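Flap endonuclease 1 (Desulfurococcus amylolyticus, PDB 3ORY) probably cleaves single-stranded 5' flaps from branched DNA intermediates of replication and repair, as structure-specific flap endonucleases of this family do. Local coordinates at residues 101-104 and 105-109; 144-147 and 148-152; 225-228 and 229-232. All coordinates share one frame; numbering follows the deposited sequence.

Contact 1. Residues 101-104 and 105-109; sequences KARE and IERRK
The guanidinium of R103 lies flat against that of R107, planes 13° and centres 4.1 Å apart. On the R103 plane rests CD of R107, offset toward the rim and 3.3 Å from NE of R103; NH1 of R103 covers one face of the R107 guanidinium. At the edge of the R107 group, in its plane, sits the E106 carboxylate. NH1 of R107 donates to the syn lone pair of E106 OE1 at 3.2 Å, a nearly straight bond of 170°. The same OE1 is 3.3 Å from NH2 of R103, but well out of that guanidinium's plane, so this salt bridge works through charge alone. One carboxylate oxygen thus faces both arginines and probably offsets part of the repulsion within the stack. R103 starts with CG anti to its backbone N (chi1 177°) and bends at chi2, which brings its chain alongside that of R107. The three residues form a salt-bridge network on the first turns of helix 102-125, which probably belongs to the helical arch of flap endonucleases, above the PIN-like nuclease core. K101 stands at the N-cap position of that helix. Four i to i+4 backbone bonds cross from 101-104 to 105-109, among them R107 N to R103 O at 2.8 Å. Several polar ends have partners in other parts of the chain: R103 donates to the carbonyls of P253 and G12, R107 NH2 pairs with D10, and K101 NZ reaches D94 and D250. E104, packed against Y43 and Y47 of helix 42-52, brings its carboxylate close to a bound phosphate ion.

Contact 2. Residues 144-147 and 148-152; sequences EMVR and DAKSL
E144 and D148, one turn apart on helix 143-156, point the same way from its surface. This is a plain i to i+4 arrangement, repeated at V146 and K150, in a helix that packs against helices 42-52 and 70-84 beside the central sheet of the PIN-like nuclease fold. Backbone bonds come first: D148 N, A149 N, K150 N and S151 N each donate to the carbonyl four residues back; K150 N to V146 O, for instance, is 2.9 Å. Among the charged groups, like faces like. The two carboxylates stand side by side with planes 63° apart, and E144 OE2 is 4.5 Å from D148 OD2, close enough that each would probably raise the other's pKa slightly. D148 sets CG beside its own backbone N (chi1 -67°), which folds the carboxylate back over the preceding turn: OD2 comes within 4.0 Å of E144 CG, and CG of D148 lies 3.4 Å from E144 O. With an alanine in place of D148, E144 CG would probably lose the carboxylate oxygen beside it and L72 of helix 70-84 one of its contacts. The apolar contacts belong to the inward side. A149 faces L46 and L75, while M145 meets L50 and H71. V146 packs on Y43, F93, P98 and L141. Alongside it runs the extended chain of K150, whose side chain also touches F93 and whose NZ donates to Q162 OE1. The touch between the two side chains is made by V146 CG1 and K150 CE, 3.8 Å apart.

Contact 3. Residues 225-228 and 229-232; sequences ELDK and LLVQ
L226 and L230 cross obliquely, one helical turn apart, and meet through their branches: CD1 of L226 lies 3.9 Å from CG of L230 and about as far from its CD1. With chi1 at 178°, L226 directs CG away from its own N, and CD1 reaches forward along the helix, while L230 sends CG beside its own N and back toward the preceding turn. The two chains therefore lean toward each other. D227 slants across the same leucine from another quarter, with OD1 3.9 Å from CD1 of L230, a carboxylate beside a methyl and no more than a van der Waals touch. These residues open helix 226-233, the short helix that follows directly on strand 216-225; E225 ends the strand and stands at the N-cap position. Both leucines of the pair reach L240 on helix 237-247, and L230 also meets L237, so the oblique pair forms one side of a helix-helix contact. L229 points elsewhere, its side chain packed on L191 of helix 189-192 and on the loop residues I19 and P20. The backbone beneath is regular: L230 N donates to L226 O at 2.9 Å, and V231 N and Q232 N repeat the pattern. V231 turns CG2 back over the preceding turn, 3.2 Å from D227 O, while Q232 lays CG 3.4 Å from K228 O before its chain bends at chi2. The extended chain of K228 runs outward and slants back toward the helix start, where NZ meets E225 OE1 at 3.4 Å in a weak, long salt bridge.

All three are local contacts over about two turns at or near the start of a helix, held by i to i+4 backbone bonds, on three different helices, and none touches another. Contact 1 lies nearest the centre of the chain and is the most heavily charged: its arginines and lysine are tied to loops and to acidic residues such as D94 and D250. Contact 2, about 20 Å from it between centres, divides its helix between a buried apolar side and a carboxylate pair; helix 42-52 borders both. Contact 3, across the chain's centre from contact 2, is the outermost, with a leucine pair turned to helix 237-247 and one weak salt bridge between E225 and K228.

Contact 1. Residues 101-104 and 105-109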
ATOM      1  N   LYS A 101      -1.632  14.153  -3.190  1.00 24.61           N
ATOM      2  CA  LYS A 101      -1.057  13.028  -3.916  1.00 24.24           C
ATOM      3  C   LYS A 101      -1.924  12.760  -5.140  1.00 24.88           C
ATOM      4  O   LYS A 101      -2.992  12.141  -5.029  1.00 25.07           O
ATOM      5  CB  LYS A 101      -1.017  11.790  -3.016  1.00 24.17           C
ATOM      6  CG  LYS A 101       0.007  11.888  -1.869  1.00 24.65           C
ATOM      7  CD  LYS A 101       1.419  11.822  -2.437  1.00 27.06           C
ATOM      8  CE  LYS A 101       1.788  10.409  -2.862  1.00 29.00           C
ATOM      9  NZ  LYS A 101       3.110  10.458  -3.565  1.00 32.54           N
ATOM     10  N   ALA A 102      -1.471  13.217  -6.302  1.00 24.50           N
ATOM     11  CA  ALA A 102      -2.334  13.253  -7.483  1.00 25.41           C
ATOM     12  C   ALA A 102      -2.777  11.867  -7.972  1.00 25.45           C
ATOM     13  O   ALA A 102      -3.936  11.682  -8.331  1.00 24.86           O
ATOM     14  CB  ALA A 102      -1.679  14.054  -8.610  1.00 25.94           C
ATOM     15  N   ARG A 103      -1.869  10.896  -7.973  1.00 25.08           N
ATOM     16  CA  ARG A 103      -2.246   9.562  -8.416  1.00 25.60           C
ATOM     17  C   ARG A 103      -3.227   8.894  -7.434  1.00 25.67           C
ATOM     18  O   ARG A 103      -4.223   8.306  -7.862  1.00 25.93           O
ATOM     19  CB  ARG A 103      -1.024   8.680  -8.713  1.00 25.35           C
ATOM     20  CG  ARG A 103      -1.367   7.224  -9.113  1.00 26.00           C
ATOM     21  CD  ARG A 103      -2.123   7.134 -10.453  1.00 26.63           C
ATOM     22  NE  ARG A 103      -2.215   5.748 -10.907  1.00 26.99           N
ATOM     23  CZ  ARG A 103      -2.693   5.360 -12.088  1.00 27.41           C
ATOM     24  NH1 ARG A 103      -2.707   4.063 -12.406  1.00 28.05           N
ATOM     25  NH2 ARG A 103      -3.144   6.252 -12.954  1.00 26.41           N
ATOM     26  N   GLU A 104      -2.968   9.001  -6.130  1.00 25.36           N
ATOM     27  CA  GLU A 104      -3.881   8.411  -5.143  1.00 26.15           C
ATOM     28  C   GLU A 104      -5.279   8.983  -5.300  1.00 26.31           C
ATOM     29  O   GLU A 104      -6.266   8.266  -5.164  1.00 26.56           O
ATOM     30  CB  GLU A 104      -3.412   8.649  -3.702  1.00 25.67           C
ATOM     31  CG  GLU A 104      -2.200   7.842  -3.290  1.00 27.30           C
ATOM     32  CD  GLU A 104      -1.716   8.204  -1.887  1.00 29.59           C
ATOM     33  OE1 GLU A 104      -2.278   9.135  -1.247  1.00 31.72           O
ATOM     34  OE2 GLU A 104      -0.761   7.561  -1.428  1.00 31.51           O
ATOM     35  N   ILE A 105      -5.363  10.282  -5.575  1.00 27.03           N
ATOM     36  CA  ILE A 105      -6.674  10.935  -5.699  1.00 28.20           C
ATOM     37  C   ILE A 105      -7.386  10.469  -6.966  1.00 28.23           C
ATOM     38  O   ILE A 105      -8.597  10.224  -6.954  1.00 28.37           O
ATOM     39  CB  ILE A 105      -6.551  12.467  -5.661  1.00 28.64           C
ATOM     40  CG1 ILE A 105      -6.173  12.921  -4.242  1.00 30.90           C
ATOM     41  CG2 ILE A 105      -7.860  13.141  -6.144  1.00 29.92           C
ATOM     42  CD1 ILE A 105      -5.540  14.273  -4.209  1.00 35.30           C
ATOM     43  N   GLU A 106      -6.632  10.354  -8.059  1.00 27.96           N
ATOM     44  CA  GLU A 106      -7.177   9.845  -9.314  1.00 28.98           C
ATOM     45  C   GLU A 106      -7.639   8.384  -9.176  1.00 29.25           C
ATOM     46  O   GLU A 106      -8.685   8.001  -9.731  1.00 29.20           O
ATOM     47  CB  GLU A 106      -6.149   9.984 -10.448  1.00 29.08           C
ATOM     48  CG  GLU A 106      -6.661   9.524 -11.829  1.00 30.24           C
ATOM     49  CD  GLU A 106      -6.518   8.025 -12.060  1.00 32.93           C
ATOM     50  OE1 GLU A 106      -5.782   7.359 -11.304  1.00 33.31           O
ATOM     51  OE2 GLU A 106      -7.134   7.499 -13.015  1.00 35.55           O
ATOM     52  N   ARG A 107      -6.852   7.575  -8.457  1.00 28.59           N
ATOM     53  CA  ARG A 107      -7.205   6.176  -8.206  1.00 29.60           C
ATOM     54  C   ARG A 107      -8.498   6.087  -7.406  1.00 30.85           C
ATOM     55  O   ARG A 107      -9.402   5.338  -7.768  1.00 31.12           O
ATOM     56  CB  ARG A 107      -6.085   5.419  -7.474  1.00 29.17           C
ATOM     57  CG  ARG A 107      -4.835   5.165  -8.319  1.00 30.27           C
ATOM     58  CD  ARG A 107      -5.209   5.056  -9.780  1.00 36.34           C
ATOM     59  NE  ARG A 107      -5.609   3.723 -10.159  1.00 38.53           N
ATOM     60  CZ  ARG A 107      -6.163   3.400 -11.322  1.00 41.30           C
ATOM     61  NH1 ARG A 107      -6.434   4.326 -12.244  1.00 42.40           N
ATOM     62  NH2 ARG A 107      -6.466   2.134 -11.554  1.00 41.99           N
ATOM     63  N   ARG A 108      -8.585   6.858  -6.326  1.00 31.44           N
ATOM     64  CA  ARG A 108      -9.812   6.902  -5.519  1.00 33.31           C
ATOM     65  C   ARG A 108     -11.048   7.271  -6.359  1.00 34.02           C
ATOM     66  O   ARG A 108     -12.076   6.590  -6.295  1.00 34.39           O
ATOM     67  CB  ARG A 108      -9.651   7.862  -4.332  1.00 33.14           C
ATOM     68  CG  ARG A 108     -10.844   7.863  -3.409  1.00 36.63           C
ATOM     69  CD  ARG A 108     -10.729   8.872  -2.282  1.00 41.39           C
ATOM     70  NE  ARG A 108     -12.044   9.040  -1.657  1.00 46.56           N
ATOM     71  CZ  ARG A 108     -12.978   9.901  -2.072  1.00 49.28           C
ATOM     72  NH1 ARG A 108     -12.745  10.701  -3.114  1.00 50.62           N
ATOM     73  NH2 ARG A 108     -14.149   9.967  -1.439  1.00 49.72           N
ATOM     74  N   LYS A 109     -10.936   8.341  -7.146  1.00 34.56           N
ATOM     75  CA  LYS A 109     -12.022   8.766  -8.031  1.00 35.95           C
ATOM     76  C   LYS A 109     -12.444   7.646  -8.998  1.00 36.11           C
ATOM     77  O   LYS A 109     -13.640   7.397  -9.162  1.00 36.00           O
ATOM     78  CB  LYS A 109     -11.655  10.053  -8.778  1.00 36.11           C
ATOM     79  CG  LYS A 109     -12.737  10.572  -9.747  1.00 40.03           C
ATOM     80  CD  LYS A 109     -13.028  12.065  -9.515  1.00 44.56           C
ATOM     81  CE  LYS A 109     -13.936  12.665 -10.604  1.00 47.42           C
ATOM     82  NZ  LYS A 109     -13.161  12.992 -11.844  1.00 48.16           N
TER

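Contact 2. Residues 144-147 and 148-152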
ATOM      1  N   GLU A 144      -4.723  14.899   8.970  1.00 28.67           N
ATOM      2  CA  GLU A 144      -4.985  14.613  10.387  1.00 29.70           C
ATOM      3  C   GLU A 144      -4.903  13.111  10.696  1.00 28.88           C
ATOM      4  O   GLU A 144      -4.351  12.717  11.730  1.00 28.45           O
ATOM      5  CB  GLU A 144      -6.342  15.202  10.849  1.00 30.83           C
ATOM      6  CG  GLU A 144      -6.800  14.737  12.255  1.00 35.86           C
ATOM      7  CD  GLU A 144      -8.126  15.364  12.721  1.00 42.23           C
ATOM      8  OE1 GLU A 144      -8.917  15.844  11.879  1.00 45.69           O
ATOM      9  OE2 GLU A 144      -8.385  15.372  13.945  1.00 45.72           O
ATOM     10  N   MET A 145      -5.428  12.274   9.801  1.00 28.05           N
ATOM     11  CA  MET A 145      -5.338  10.821   9.980  1.00 27.63           C
ATOM     12  C   MET A 145      -3.880  10.335   9.909  1.00 27.14           C
ATOM     13  O   MET A 145      -3.484   9.433  10.653  1.00 26.50           O
ATOM     14  CB  MET A 145      -6.197  10.091   8.954  1.00 27.97           C
ATOM     15  CG  MET A 145      -7.698  10.366   9.113  1.00 30.62           C
ATOM     16  SD  MET A 145      -8.641  10.103   7.585  1.00 37.50           S
ATOM     17  CE  MET A 145      -8.419   8.361   7.371  1.00 31.27           C
ATOM     18  N   VAL A 146      -3.091  10.959   9.029  1.00 25.90           N
ATOM     19  CA  VAL A 146      -1.657  10.660   8.933  1.00 25.49           C
ATOM     20  C   VAL A 146      -0.941  11.057  10.235  1.00 26.07           C
ATOM     21  O   VAL A 146      -0.145  10.289  10.777  1.00 25.53           O
ATOM     22  CB  VAL A 146      -1.013  11.337   7.691  1.00 24.89           C
ATOM     23  CG1 VAL A 146       0.521  11.195   7.711  1.00 22.11           C
ATOM     24  CG2 VAL A 146      -1.603  10.735   6.398  1.00 23.65           C
ATOM     25  N   ARG A 147      -1.233  12.258  10.726  1.00 27.01           N
ATOM     26  CA  ARG A 147      -0.701  12.716  12.008  1.00 28.16           C
ATOM     27  C   ARG A 147      -1.013  11.722  13.127  1.00 28.09           C
ATOM     28  O   ARG A 147      -0.122  11.358  13.889  1.00 27.94           O
ATOM     29  CB  ARG A 147      -1.274  14.101  12.343  1.00 29.14           C
ATOM     30  CG  ARG A 147      -0.856  14.696  13.684  1.00 33.29           C
ATOM     31  CD  ARG A 147      -1.152  16.217  13.716  1.00 40.12           C
ATOM     32  NE  ARG A 147      -0.475  16.921  12.612  1.00 45.18           N
ATOM     33  CZ  ARG A 147      -1.090  17.506  11.580  1.00 47.07           C
ATOM     34  NH1 ARG A 147      -2.421  17.505  11.494  1.00 47.81           N
ATOM     35  NH2 ARG A 147      -0.368  18.106  10.633  1.00 46.71           N
ATOM     36  N   ASP A 148      -2.269  11.288  13.227  1.00 27.77           N
ATOM     37  CA  ASP A 148      -2.663  10.317  14.258  1.00 28.69           C
ATOM     38  C   ASP A 148      -1.948   8.982  14.106  1.00 27.82           C
ATOM     39  O   ASP A 148      -1.546   8.373  15.101  1.00 27.42           O
ATOM     40  CB  ASP A 148      -4.188  10.122  14.279  1.00 29.55           C
ATOM     41  CG  ASP A 148      -4.927  11.376  14.752  1.00 32.97           C
ATOM     42  OD1 ASP A 148      -4.288  12.240  15.397  1.00 36.10           O
ATOM     43  OD2 ASP A 148      -6.134  11.511  14.459  1.00 35.48           O
ATOM     44  N   ALA A 149      -1.770   8.544  12.859  1.00 27.02           N
ATOM     45  CA  ALA A 149      -1.045   7.310  12.566  1.00 26.73           C
ATOM     46  C   ALA A 149       0.400   7.388  13.058  1.00 26.72           C
ATOM     47  O   ALA A 149       0.906   6.439  13.667  1.00 26.47           O
ATOM     48  CB  ALA A 149      -1.082   7.000  11.058  1.00 26.72           C
ATOM     49  N   LYS A 150       1.053   8.520  12.793  1.00 26.18           N
ATOM     50  CA  LYS A 150       2.415   8.751  13.273  1.00 26.32           C
ATOM     51  C   LYS A 150       2.454   8.735  14.810  1.00 26.66           C
ATOM     52  O   LYS A 150       3.330   8.101  15.390  1.00 27.01           O
ATOM     53  CB  LYS A 150       2.980  10.067  12.730  1.00 25.86           C
ATOM     54  CG  LYS A 150       3.299  10.038  11.229  1.00 25.28           C
ATOM     55  CD  LYS A 150       3.597  11.443  10.693  1.00 26.66           C
ATOM     56  CE  LYS A 150       3.957  11.356   9.212  1.00 27.55           C
ATOM     57  NZ  LYS A 150       4.186  12.714   8.630  1.00 28.74           N
ATOM     58  N   SER A 151       1.505   9.416  15.452  1.00 26.44           N
ATOM     59  CA  SER A 151       1.419   9.424  16.920  1.00 27.17           C
ATOM     60  C   SER A 151       1.231   8.023  17.483  1.00 26.87           C
ATOM     61  O   SER A 151       1.835   7.678  18.498  1.00 27.49           O
ATOM     62  CB  SER A 151       0.275  10.319  17.408  1.00 27.38           C
ATOM     63  OG  SER A 151       0.521  11.673  17.065  1.00 30.09           O
ATOM     64  N   LEU A 152       0.386   7.223  16.839  1.00 26.56           N
ATOM     65  CA  LEU A 152       0.157   5.849  17.298  1.00 27.28           C
ATOM     66  C   LEU A 152       1.438   5.001  17.216  1.00 27.27           C
ATOM     67  O   LEU A 152       1.775   4.274  18.157  1.00 27.77           O
ATOM     68  CB  LEU A 152      -0.989   5.185  16.521  1.00 27.15           C
ATOM     69  CG  LEU A 152      -1.255   3.710  16.864  1.00 28.45           C
ATOM     70  CD1 LEU A 152      -1.689   3.531  18.347  1.00 29.31           C
ATOM     71  CD2 LEU A 152      -2.286   3.108  15.914  1.00 27.87           C
TER

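Contact 3. Residues 225-228 and 229-232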
ATOM      1  N   GLU A 225      11.166  -9.844  -6.725  1.00 36.35           N
ATOM      2  CA  GLU A 225      12.513  -9.310  -6.839  1.00 36.41           C
ATOM      3  C   GLU A 225      12.652  -8.574  -8.165  1.00 35.64           C
ATOM      4  O   GLU A 225      12.259  -9.094  -9.206  1.00 35.51           O
ATOM      5  CB  GLU A 225      13.550 -10.432  -6.702  1.00 38.14           C
ATOM      6  CG  GLU A 225      13.513 -11.115  -5.326  1.00 40.72           C
ATOM      7  CD  GLU A 225      14.322 -12.400  -5.275  1.00 45.62           C
ATOM      8  OE1 GLU A 225      13.879 -13.417  -5.859  1.00 47.39           O
ATOM      9  OE2 GLU A 225      15.393 -12.395  -4.634  1.00 46.82           O
ATOM     10  N   LEU A 226      13.208  -7.364  -8.110  1.00 34.53           N
ATOM     11  CA  LEU A 226      13.284  -6.477  -9.271  1.00 34.01           C
ATOM     12  C   LEU A 226      14.074  -7.055 -10.445  1.00 34.83           C
ATOM     13  O   LEU A 226      13.529  -7.223 -11.536  1.00 33.94           O
ATOM     14  CB  LEU A 226      13.881  -5.119  -8.892  1.00 32.67           C
ATOM     15  CG  LEU A 226      14.082  -4.081 -10.005  1.00 31.89           C
ATOM     16  CD1 LEU A 226      12.765  -3.763 -10.756  1.00 29.29           C
ATOM     17  CD2 LEU A 226      14.695  -2.806  -9.433  1.00 30.24           C
ATOM     18  N   ASP A 227      15.362  -7.322 -10.229  1.00 36.01           N
ATOM     19  CA  ASP A 227      16.216  -7.720 -11.352  1.00 37.62           C
ATOM     20  C   ASP A 227      15.680  -9.025 -11.987  1.00 37.37           C
ATOM     21  O   ASP A 227      15.681  -9.173 -13.206  1.00 38.25           O
ATOM     22  CB  ASP A 227      17.715  -7.755 -10.961  1.00 38.68           C
ATOM     23  CG  ASP A 227      18.377  -6.334 -10.928  1.00 41.38           C
ATOM     24  OD1 ASP A 227      17.785  -5.328 -11.389  1.00 42.94           O
ATOM     25  OD2 ASP A 227      19.517  -6.216 -10.422  1.00 45.31           O
ATOM     26  N   LYS A 228      15.143  -9.915 -11.158  1.00 36.95           N
ATOM     27  CA  LYS A 228      14.454 -11.132 -11.608  1.00 36.75           C
ATOM     28  C   LYS A 228      13.203 -10.853 -12.460  1.00 35.46           C
ATOM     29  O   LYS A 228      12.982 -11.488 -13.505  1.00 35.35           O
ATOM     30  CB  LYS A 228      14.054 -11.940 -10.383  1.00 37.76           C
ATOM     31  CG  LYS A 228      14.068 -13.435 -10.548  1.00 40.52           C
ATOM     32  CD  LYS A 228      14.004 -14.070  -9.169  1.00 43.55           C
ATOM     33  CE  LYS A 228      14.102 -15.582  -9.226  1.00 46.83           C
ATOM     34  NZ  LYS A 228      13.837 -16.140  -7.871  1.00 48.65           N
ATOM     35  N   LEU A 229      12.375  -9.914 -11.995  1.00 33.04           N
ATOM     36  CA  LEU A 229      11.221  -9.437 -12.756  1.00 31.71           C
ATOM     37  C   LEU A 229      11.624  -8.904 -14.134  1.00 31.22           C
ATOM     38  O   LEU A 229      10.990  -9.207 -15.146  1.00 30.91           O
ATOM     39  CB  LEU A 229      10.484  -8.340 -11.967  1.00 30.42           C
ATOM     40  CG  LEU A 229       9.352  -7.574 -12.663  1.00 30.72           C
ATOM     41  CD1 LEU A 229       8.205  -8.515 -13.088  1.00 32.16           C
ATOM     42  CD2 LEU A 229       8.819  -6.472 -11.745  1.00 29.65           C
ATOM     43  N   LEU A 230      12.666  -8.082 -14.159  1.00 30.84           N
ATOM     44  CA  LEU A 230      13.106  -7.454 -15.396  1.00 30.62           C
ATOM     45  C   LEU A 230      13.592  -8.498 -16.407  1.00 31.80           C
ATOM     46  O   LEU A 230      13.250  -8.426 -17.592  1.00 31.89           O
ATOM     47  CB  LEU A 230      14.195  -6.411 -15.103  1.00 30.19           C
ATOM     48  CG  LEU A 230      13.807  -5.193 -14.251  1.00 28.35           C
ATOM     49  CD1 LEU A 230      15.042  -4.322 -13.963  1.00 28.59           C
ATOM     50  CD2 LEU A 230      12.695  -4.347 -14.898  1.00 25.75           C
ATOM     51  N   VAL A 231      14.373  -9.468 -15.930  1.00 32.86           N
ATOM     52  CA  VAL A 231      14.882 -10.561 -16.774  1.00 34.26           C
ATOM     53  C   VAL A 231      13.731 -11.404 -17.343  1.00 34.78           C
ATOM     54  O   VAL A 231      13.673 -11.626 -18.554  1.00 34.44           O
ATOM     55  CB  VAL A 231      15.880 -11.490 -16.017  1.00 35.19           C
ATOM     56  CG1 VAL A 231      16.255 -12.711 -16.870  1.00 35.16           C
ATOM     57  CG2 VAL A 231      17.155 -10.729 -15.608  1.00 35.68           C
ATOM     58  N   GLN A 232      12.824 -11.857 -16.472  1.00 34.89           N
ATOM     59  CA  GLN A 232      11.690 -12.698 -16.894  1.00 35.89           C
ATOM     60  C   GLN A 232      10.805 -11.985 -17.912  1.00 35.05           C
ATOM     61  O   GLN A 232      10.347 -12.588 -18.879  1.00 34.89           O
ATOM     62  CB  GLN A 232      10.836 -13.138 -15.697  1.00 36.49           C
ATOM     63  CG  GLN A 232      11.441 -14.251 -14.863  1.00 40.69           C
ATOM     64  CD  GLN A 232      11.794 -15.472 -15.690  1.00 45.38           C
ATOM     65  OE1 GLN A 232      10.959 -16.004 -16.435  1.00 48.05           O
ATOM     66  NE2 GLN A 232      13.043 -15.917 -15.577  1.00 47.34           N
TER